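Local coordinates for protein kcn28 (Kitasatospora, PDB 6J31) that adopts a GT-B-type fold of two Rossmann-like domains and carries a C-terminal domain of the erythromycin biosynthesis protein CIII-like family, at residues 73-86 against 153-165. Sequence-based numbering, arbitrary orientation.
Sequences DQIAQMDVFLDDAV and RGAAHYRRFDAWL
The indole of Trp164 turns one face to helix 74-96, where Ala85 CB lies over the six-membered ring and Val86 CG2 over the five-membered ring, each in a CH-pi contact. At the indole edge a water in the ring plane accepts from Trp164 NE1 and donates to Val86 O, 2.8 Å from each atom. Leu82 reaches two flat groups with its two branches. CD1 sits 4.0 Å from the centroid of the Phe161 ring, over its face, while CD2 covers the guanidinium of Arg160, 3.4 Å from NE. Over the His157 imidazole lies Met78 CB, and the sulfur of Met78 approaches the same ring at longer range. At the edge of this ring, near its plane, His157 ND1 donates to Asp79 OD1 (3.0 Å, 156°), meeting the carboxylate from above its plane. The two helices run nearly parallel, 15° apart with axes 10.0 Å distant; both belong to the N-terminal Rossmann-like half of the GT-B fold, and Phe81 on helix 74-96 also touches the bound (2E,2'E)-3,3'-(1,2-phenylene)di(prop-2-enoic acid). Along one margin of the contact, the Arg160 chain, extended as far as CD, turns about its CG-CD bond (chi3 76°), which brings NH1 and NH2 end-on to a single oxygen, Asp83 OD1, at 2.9 and 2.8 Å; a weak bond from NH2 to Asp79 O adds to the grip. Leu148 of helix 142-150 packs on Ile75 and Met78, and Pro112 on Ala85 and Trp164. Near the start of helix 74-96, Ile75 CB lies over the Arg153 guanidinium, whose edge faces the poorly ordered carboxylate of the N-cap residue Asp73 in a salt bridge.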
ATOM      1  N   ASP A  73     -10.614   5.763  17.994  1.00 90.30           N
ATOM      2  CA  ASP A  73     -12.001   5.367  17.797  1.00 87.02           C
ATOM      3  C   ASP A  73     -12.311   5.414  16.307  1.00 81.61           C
ATOM      4  O   ASP A  73     -11.713   6.191  15.559  1.00 81.27           O
ATOM      5  CB  ASP A  73     -12.954   6.288  18.586  1.00 88.28           C
ATOM      6  CG  ASP A  73     -14.412   5.854  18.505  1.00 88.81           C
ATOM      7  OD1 ASP A  73     -14.750   4.966  17.691  1.00 89.06           O
ATOM      8  OD2 ASP A  73     -15.229   6.417  19.263  1.00 89.00           O
ATOM      9  N   GLN A  74     -13.247   4.562  15.878  1.00 76.72           N
ATOM     10  CA  GLN A  74     -13.561   4.464  14.456  1.00 73.36           C
ATOM     11  C   GLN A  74     -14.191   5.753  13.937  1.00 67.92           C
ATOM     12  O   GLN A  74     -13.812   6.253  12.873  1.00 66.17           O
ATOM     13  CB  GLN A  74     -14.490   3.276  14.207  1.00 76.64           C
ATOM     14  CG  GLN A  74     -15.136   3.280  12.831  1.00 79.11           C
ATOM     15  CD  GLN A  74     -15.910   2.008  12.541  1.00 81.01           C
ATOM     16  OE1 GLN A  74     -16.778   1.606  13.316  1.00 82.09           O
ATOM     17  NE2 GLN A  74     -15.610   1.378  11.409  1.00 81.35           N
ATOM     18  N   ILE A  75     -15.181   6.289  14.649  1.00 64.79           N
ATOM     19  CA  ILE A  75     -15.771   7.552  14.217  1.00 62.10           C
ATOM     20  C   ILE A  75     -14.742   8.673  14.318  1.00 59.63           C
ATOM     21  O   ILE A  75     -14.683   9.562  13.458  1.00 58.54           O
ATOM     22  CB  ILE A  75     -17.050   7.869  15.017  1.00 63.58           C
ATOM     23  CG1 ILE A  75     -18.110   6.774  14.831  1.00 63.75           C
ATOM     24  CG2 ILE A  75     -17.615   9.229  14.615  1.00 63.88           C
ATOM     25  CD1 ILE A  75     -17.976   5.588  15.775  1.00 66.20           C
ATOM     26  N   ALA A  76     -13.902   8.637  15.356  1.00 59.10           N
ATOM     27  CA  ALA A  76     -12.849   9.639  15.502  1.00 60.76           C
ATOM     28  C   ALA A  76     -11.838   9.562  14.364  1.00 63.35           C
ATOM     29  O   ALA A  76     -11.333  10.592  13.903  1.00 62.02           O
ATOM     30  CB  ALA A  76     -12.148   9.473  16.850  1.00 59.99           C
ATOM     31  N   GLN A  77     -11.515   8.349  13.911  1.00 68.59           N
ATOM     32  CA  GLN A  77     -10.600   8.196  12.784  1.00 73.19           C
ATOM     33  C   GLN A  77     -11.187   8.801  11.511  1.00 68.35           C
ATOM     34  O   GLN A  77     -10.465   9.422  10.722  1.00 71.49           O
ATOM     35  CB  GLN A  77     -10.238   6.716  12.615  1.00 82.54           C
ATOM     36  CG  GLN A  77     -11.131   5.890  11.692  1.00 93.34           C
ATOM     37  CD  GLN A  77     -10.345   5.047  10.713  1.00100.07           C
ATOM     38  OE1 GLN A  77      -9.285   4.514  11.064  1.00107.75           O
ATOM     39  NE2 GLN A  77     -10.867   4.895   9.485  1.00 95.25           N
ATOM     40  N   MET A  78     -12.497   8.643  11.298  1.00 63.11           N
ATOM     41  CA  MET A  78     -13.145   9.294  10.162  1.00 58.54           C
ATOM     42  C   MET A  78     -13.118  10.810  10.299  1.00 54.73           C
ATOM     43  O   MET A  78     -13.024  11.528   9.296  1.00 53.93           O
ATOM     44  CB  MET A  78     -14.579   8.798  10.004  1.00 56.88           C
ATOM     45  CG  MET A  78     -14.690   7.311   9.770  1.00 55.57           C
ATOM     46  SD  MET A  78     -16.396   6.805   9.532  1.00 54.25           S
ATOM     47  CE  MET A  78     -16.733   6.101  11.133  1.00 54.14           C
ATOM     48  N   ASP A  79     -13.241  11.316  11.526  1.00 51.05           N
ATOM     49  CA  ASP A  79     -13.204  12.759  11.730  1.00 47.88           C
ATOM     50  C   ASP A  79     -11.821  13.323  11.428  1.00 44.11           C
ATOM     51  O   ASP A  79     -11.700  14.449  10.933  1.00 42.19           O
ATOM     52  CB  ASP A  79     -13.643  13.095  13.152  1.00 48.35           C
ATOM     53  CG  ASP A  79     -15.144  12.985  13.335  1.00 48.05           C
ATOM     54  OD1 ASP A  79     -15.877  13.188  12.342  1.00 46.99           O
ATOM     55  OD2 ASP A  79     -15.590  12.697  14.466  1.00 48.68           O
ATOM     56  N   VAL A  80     -10.766  12.565  11.736  1.00 42.81           N
ATOM     57  CA  VAL A  80      -9.414  13.008  11.403  1.00 41.59           C
ATOM     58  C   VAL A  80      -9.246  13.117   9.891  1.00 40.19           C
ATOM     59  O   VAL A  80      -8.665  14.085   9.384  1.00 38.65           O
ATOM     60  CB  VAL A  80      -8.374  12.061  12.028  1.00 43.36           C
ATOM     61  CG1 VAL A  80      -7.005  12.270  11.393  1.00 43.46           C
ATOM     62  CG2 VAL A  80      -8.310  12.279  13.528  1.00 44.80           C
ATOM     63  N   PHE A  81      -9.754  12.130   9.148  1.00 40.31           N
ATOM     64  CA  PHE A  81      -9.662  12.179   7.692  1.00 40.51           C
ATOM     65  C   PHE A  81     -10.445  13.357   7.127  1.00 38.33           C
ATOM     66  O   PHE A  81      -9.957  14.068   6.240  1.00 41.01           O
ATOM     67  CB  PHE A  81     -10.156  10.860   7.096  1.00 42.35           C
ATOM     68  CG  PHE A  81      -9.141   9.756   7.154  1.00 42.92           C
ATOM     69  CD1 PHE A  81      -7.924   9.882   6.504  1.00 42.86           C
ATOM     70  CD2 PHE A  81      -9.392   8.598   7.870  1.00 42.95           C
ATOM     71  CE1 PHE A  81      -6.983   8.870   6.559  1.00 42.31           C
ATOM     72  CE2 PHE A  81      -8.451   7.590   7.933  1.00 42.95           C
ATOM     73  CZ  PHE A  81      -7.246   7.725   7.276  1.00 42.19           C
ATOM     74  N   LEU A  82     -11.654  13.594   7.641  1.00 36.25           N
ATOM     75  CA  LEU A  82     -12.437  14.733   7.175  1.00 34.49           C
ATOM     76  C   LEU A  82     -11.745  16.046   7.517  1.00 34.21           C
ATOM     77  O   LEU A  82     -11.793  17.003   6.736  1.00 34.58           O
ATOM     78  CB  LEU A  82     -13.842  14.679   7.775  1.00 35.63           C
ATOM     79  CG  LEU A  82     -14.858  15.712   7.276  1.00 35.57           C
ATOM     80  CD1 LEU A  82     -14.958  15.697   5.763  1.00 34.12           C
ATOM     81  CD2 LEU A  82     -16.217  15.436   7.884  1.00 36.22           C
ATOM     82  N   ASP A  83     -11.084  16.107   8.677  1.00 33.79           N
ATOM     83  CA  ASP A  83     -10.291  17.285   9.014  1.00 34.58           C
ATOM     84  C   ASP A  83      -9.183  17.502   7.996  1.00 33.17           C
ATOM     85  O   ASP A  83      -8.915  18.638   7.588  1.00 33.00           O
ATOM     86  CB  ASP A  83      -9.695  17.153  10.414  1.00 38.00           C
ATOM     87  CG  ASP A  83     -10.725  17.324  11.514  1.00 41.52           C
ATOM     88  OD1 ASP A  83     -11.874  17.734  11.225  1.00 43.34           O
ATOM     89  OD2 ASP A  83     -10.368  17.070  12.684  1.00 42.36           O
ATOM     90  N   ASP A  84      -8.512  16.422   7.589  1.00 33.36           N
ATOM     91  CA  ASP A  84      -7.453  16.548   6.594  1.00 34.53           C
ATOM     92  C   ASP A  84      -8.009  16.999   5.249  1.00 35.42           C
ATOM     93  O   ASP A  84      -7.392  17.823   4.564  1.00 35.26           O
ATOM     94  CB  ASP A  84      -6.702  15.225   6.452  1.00 35.62           C
ATOM     95  CG  ASP A  84      -5.446  15.358   5.610  1.00 36.25           C
ATOM     96  OD1 ASP A  84      -4.580  16.194   5.951  1.00 35.33           O
ATOM     97  OD2 ASP A  84      -5.331  14.626   4.602  1.00 35.34           O
ATOM     98  N   ALA A  85      -9.170  16.471   4.848  1.00 35.87           N
ATOM     99  CA  ALA A  85      -9.772  16.894   3.586  1.00 35.48           C
ATOM    100  C   ALA A  85     -10.155  18.366   3.624  1.00 34.92           C
ATOM    101  O   ALA A  85      -9.927  19.099   2.655  1.00 35.05           O
ATOM    102  CB  ALA A  85     -10.993  16.030   3.265  1.00 36.38           C
ATOM    103  N   VAL A  86     -10.732  18.819   4.740  1.00 35.81           N
ATOM    104  CA  VAL A  86     -11.112  20.223   4.874  1.00 33.68           C
ATOM    105  C   VAL A  86      -9.876  21.116   4.836  1.00 33.13           C
ATOM    106  O   VAL A  86      -9.897  22.202   4.245  1.00 33.19           O
ATOM    107  CB  VAL A  86     -11.932  20.422   6.164  1.00 34.79           C
ATOM    108  CG1 VAL A  86     -12.098  21.894   6.487  1.00 34.54           C
ATOM    109  CG2 VAL A  86     -13.292  19.756   6.029  1.00 37.07           C
ATOM    110  N   ARG A 153     -22.657  10.664  16.812  1.00 57.69           N
ATOM    111  CA  ARG A 153     -21.337  11.016  16.307  1.00 57.17           C
ATOM    112  C   ARG A 153     -21.205  10.674  14.828  1.00 55.99           C
ATOM    113  O   ARG A 153     -20.649  11.457  14.047  1.00 55.00           O
ATOM    114  CB  ARG A 153     -20.261  10.286  17.108  1.00 57.92           C
ATOM    115  CG  ARG A 153     -20.261  10.577  18.591  1.00 59.57           C
ATOM    116  CD  ARG A 153     -19.314   9.629  19.295  1.00 60.44           C
ATOM    117  NE  ARG A 153     -17.925   9.926  18.957  1.00 61.77           N
ATOM    118  CZ  ARG A 153     -16.989   9.002  18.762  1.00 63.39           C
ATOM    119  NH1 ARG A 153     -17.296   7.717  18.873  1.00 65.00           N
ATOM    120  NH2 ARG A 153     -15.749   9.363  18.461  1.00 64.46           N
ATOM    121  N   GLY A 154     -21.691   9.496  14.429  1.00 55.07           N
ATOM    122  CA  GLY A 154     -21.643   9.126  13.023  1.00 54.28           C
ATOM    123  C   GLY A 154     -22.521  10.008  12.153  1.00 53.10           C
ATOM    124  O   GLY A 154     -22.098  10.469  11.088  1.00 52.08           O
ATOM    125  N   ALA A 155     -23.755  10.260  12.599  1.00 52.61           N
ATOM    126  CA  ALA A 155     -24.659  11.116  11.837  1.00 52.16           C
ATOM    127  C   ALA A 155     -24.116  12.536  11.722  1.00 51.14           C
ATOM    128  O   ALA A 155     -24.294  13.194  10.690  1.00 53.76           O
ATOM    129  CB  ALA A 155     -26.047  11.118  12.473  1.00 53.87           C
ATOM    130  N   ALA A 156     -23.471  13.036  12.780  1.00 49.19           N
ATOM    131  CA  ALA A 156     -22.847  14.352  12.702  1.00 47.31           C
ATOM    132  C   ALA A 156     -21.704  14.355  11.695  1.00 45.28           C
ATOM    133  O   ALA A 156     -21.510  15.334  10.964  1.00 43.57           O
ATOM    134  CB  ALA A 156     -22.346  14.785  14.079  1.00 47.09           C
ATOM    135  N   HIS A 157     -20.936  13.264  11.646  1.00 44.45           N
ATOM    136  CA  HIS A 157     -19.810  13.180  10.723  1.00 41.95           C
ATOM    137  C   HIS A 157     -20.276  13.247   9.274  1.00 41.21           C
ATOM    138  O   HIS A 157     -19.744  14.024   8.473  1.00 39.30           O
ATOM    139  CB  HIS A 157     -19.023  11.896  10.977  1.00 41.72           C
ATOM    140  CG  HIS A 157     -18.099  11.530   9.860  1.00 41.44           C
ATOM    141  ND1 HIS A 157     -16.792  11.963   9.799  1.00 41.23           N
ATOM    142  CD2 HIS A 157     -18.299  10.778   8.751  1.00 40.35           C
ATOM    143  CE1 HIS A 157     -16.227  11.494   8.700  1.00 40.44           C
ATOM    144  NE2 HIS A 157     -17.120  10.773   8.047  1.00 39.80           N
ATOM    145  N   TYR A 158     -21.265  12.426   8.914  1.00 43.07           N
ATOM    146  CA  TYR A 158     -21.747  12.414   7.536  1.00 45.30           C
ATOM    147  C   TYR A 158     -22.403  13.735   7.155  1.00 44.58           C
ATOM    148  O   TYR A 158     -22.386  14.119   5.980  1.00 44.09           O
ATOM    149  CB  TYR A 158     -22.710  11.246   7.332  1.00 47.13           C
ATOM    150  CG  TYR A 158     -21.991   9.930   7.163  1.00 48.03           C
ATOM    151  CD1 TYR A 158     -21.425   9.581   5.945  1.00 48.05           C
ATOM    152  CD2 TYR A 158     -21.857   9.046   8.226  1.00 47.97           C
ATOM    153  CE1 TYR A 158     -20.757   8.387   5.785  1.00 47.68           C
ATOM    154  CE2 TYR A 158     -21.191   7.845   8.075  1.00 47.85           C
ATOM    155  CZ  TYR A 158     -20.643   7.523   6.850  1.00 48.38           C
ATOM    156  OH  TYR A 158     -19.977   6.333   6.678  1.00 49.49           O
ATOM    157  N   ARG A 159     -22.998  14.436   8.118  1.00 46.57           N
ATOM    158  CA  ARG A 159     -23.542  15.757   7.826  1.00 49.12           C
ATOM    159  C   ARG A 159     -22.431  16.758   7.530  1.00 45.21           C
ATOM    160  O   ARG A 159     -22.563  17.588   6.624  1.00 43.86           O
ATOM    161  CB  ARG A 159     -24.408  16.230   8.986  1.00 55.02           C
ATOM    162  CG  ARG A 159     -25.787  15.630   8.988  1.00 60.95           C
ATOM    163  CD  ARG A 159     -26.588  16.120  10.170  1.00 66.64           C
ATOM    164  NE  ARG A 159     -27.960  15.641  10.109  1.00 72.72           N
ATOM    165  CZ  ARG A 159     -28.893  16.184   9.335  1.00 78.15           C
ATOM    166  NH1 ARG A 159     -28.594  17.223   8.564  1.00 80.30           N
ATOM    167  NH2 ARG A 159     -30.123  15.689   9.320  1.00 81.13           N
ATOM    168  N   ARG A 160     -21.340  16.713   8.298  1.00 41.51           N
ATOM    169  CA  ARG A 160     -20.227  17.618   8.044  1.00 39.60           C
ATOM    170  C   ARG A 160     -19.584  17.318   6.699  1.00 38.10           C
ATOM    171  O   ARG A 160     -19.170  18.234   5.978  1.00 37.32           O
ATOM    172  CB  ARG A 160     -19.202  17.514   9.172  1.00 41.11           C
ATOM    173  CG  ARG A 160     -18.075  18.519   9.086  1.00 43.15           C
ATOM    174  CD  ARG A 160     -17.324  18.607  10.398  1.00 45.80           C
ATOM    175  NE  ARG A 160     -16.439  17.466  10.610  1.00 48.61           N
ATOM    176  CZ  ARG A 160     -15.113  17.549  10.657  1.00 51.31           C
ATOM    177  NH1 ARG A 160     -14.514  18.717  10.472  1.00 53.07           N
ATOM    178  NH2 ARG A 160     -14.385  16.459  10.865  1.00 53.24           N
ATOM    179  N   PHE A 161     -19.486  16.035   6.350  1.00 37.73           N
ATOM    180  CA  PHE A 161     -18.928  15.644   5.062  1.00 38.18           C
ATOM    181  C   PHE A 161     -19.768  16.205   3.917  1.00 41.04           C
ATOM    182  O   PHE A 161     -19.235  16.801   2.974  1.00 41.64           O
ATOM    183  CB  PHE A 161     -18.836  14.116   5.007  1.00 37.05           C
ATOM    184  CG  PHE A 161     -17.749  13.594   4.109  1.00 37.20           C
ATOM    185  CD1 PHE A 161     -17.428  14.236   2.926  1.00 36.72           C
ATOM    186  CD2 PHE A 161     -17.027  12.466   4.474  1.00 37.31           C
ATOM    187  CE1 PHE A 161     -16.424  13.756   2.111  1.00 37.18           C
ATOM    188  CE2 PHE A 161     -16.017  11.980   3.663  1.00 37.28           C
ATOM    189  CZ  PHE A 161     -15.714  12.626   2.479  1.00 36.99           C
ATOM    190  N   ASP A 162     -21.094  16.045   3.997  1.00 43.47           N
ATOM    191  CA  ASP A 162     -21.964  16.577   2.952  1.00 45.42           C
ATOM    192  C   ASP A 162     -21.879  18.093   2.881  1.00 44.62           C
ATOM    193  O   ASP A 162     -21.938  18.675   1.793  1.00 45.91           O
ATOM    194  CB  ASP A 162     -23.412  16.141   3.174  1.00 48.79           C
ATOM    195  CG  ASP A 162     -23.617  14.667   2.919  1.00 50.91           C
ATOM    196  OD1 ASP A 162     -22.729  14.048   2.296  1.00 50.44           O
ATOM    197  OD2 ASP A 162     -24.675  14.134   3.311  1.00 52.36           O
ATOM    198  N   ALA A 163     -21.763  18.751   4.035  1.00 42.82           N
ATOM    199  CA  ALA A 163     -21.635  20.202   4.043  1.00 40.38           C
ATOM    200  C   ALA A 163     -20.336  20.648   3.386  1.00 38.08           C
ATOM    201  O   ALA A 163     -20.303  21.670   2.690  1.00 37.00           O
ATOM    202  CB  ALA A 163     -21.715  20.722   5.470  1.00 39.23           C
ATOM    203  N   TRP A 164     -19.248  19.906   3.612  1.00 36.87           N
ATOM    204  CA  TRP A 164     -17.983  20.250   2.968  1.00 36.04           C
ATOM    205  C   TRP A 164     -18.087  20.135   1.451  1.00 38.21           C
ATOM    206  O   TRP A 164     -17.567  20.988   0.724  1.00 37.28           O
ATOM    207  CB  TRP A 164     -16.857  19.373   3.508  1.00 33.02           C
ATOM    208  CG  TRP A 164     -15.560  19.599   2.803  1.00 31.24           C
ATOM    209  CD1 TRP A 164     -14.808  20.733   2.819  1.00 30.30           C
ATOM    210  CD2 TRP A 164     -14.852  18.659   1.985  1.00 30.19           C
ATOM    211  NE1 TRP A 164     -13.681  20.564   2.057  1.00 30.16           N
ATOM    212  CE2 TRP A 164     -13.683  19.297   1.535  1.00 29.75           C
ATOM    213  CE3 TRP A 164     -15.091  17.339   1.598  1.00 30.13           C
ATOM    214  CZ2 TRP A 164     -12.760  18.665   0.706  1.00 29.68           C
ATOM    215  CZ3 TRP A 164     -14.178  16.712   0.773  1.00 30.36           C
ATOM    216  CH2 TRP A 164     -13.023  17.374   0.338  1.00 30.01           C
ATOM    217  N   LEU A 165     -18.778  19.103   0.953  1.00 40.82           N
ATOM    218  CA  LEU A 165     -18.985  18.983  -0.489  1.00 43.38           C
ATOM    219  C   LEU A 165     -19.780  20.168  -1.022  1.00 45.08           C
ATOM    220  O   LEU A 165     -19.420  20.764  -2.044  1.00 43.11           O
ATOM    221  CB  LEU A 165     -19.703  17.674  -0.836  1.00 44.13           C
ATOM    222  CG  LEU A 165     -18.999  16.315  -0.949  1.00 43.74           C
ATOM    223  CD1 LEU A 165     -17.723  16.249  -0.159  1.00 42.94           C
ATOM    224  CD2 LEU A 165     -19.939  15.193  -0.527  1.00 43.84           C
TER
HETATM  225  O   HOH W   1     -12.265  22.860   2.896  1.00 41.02           O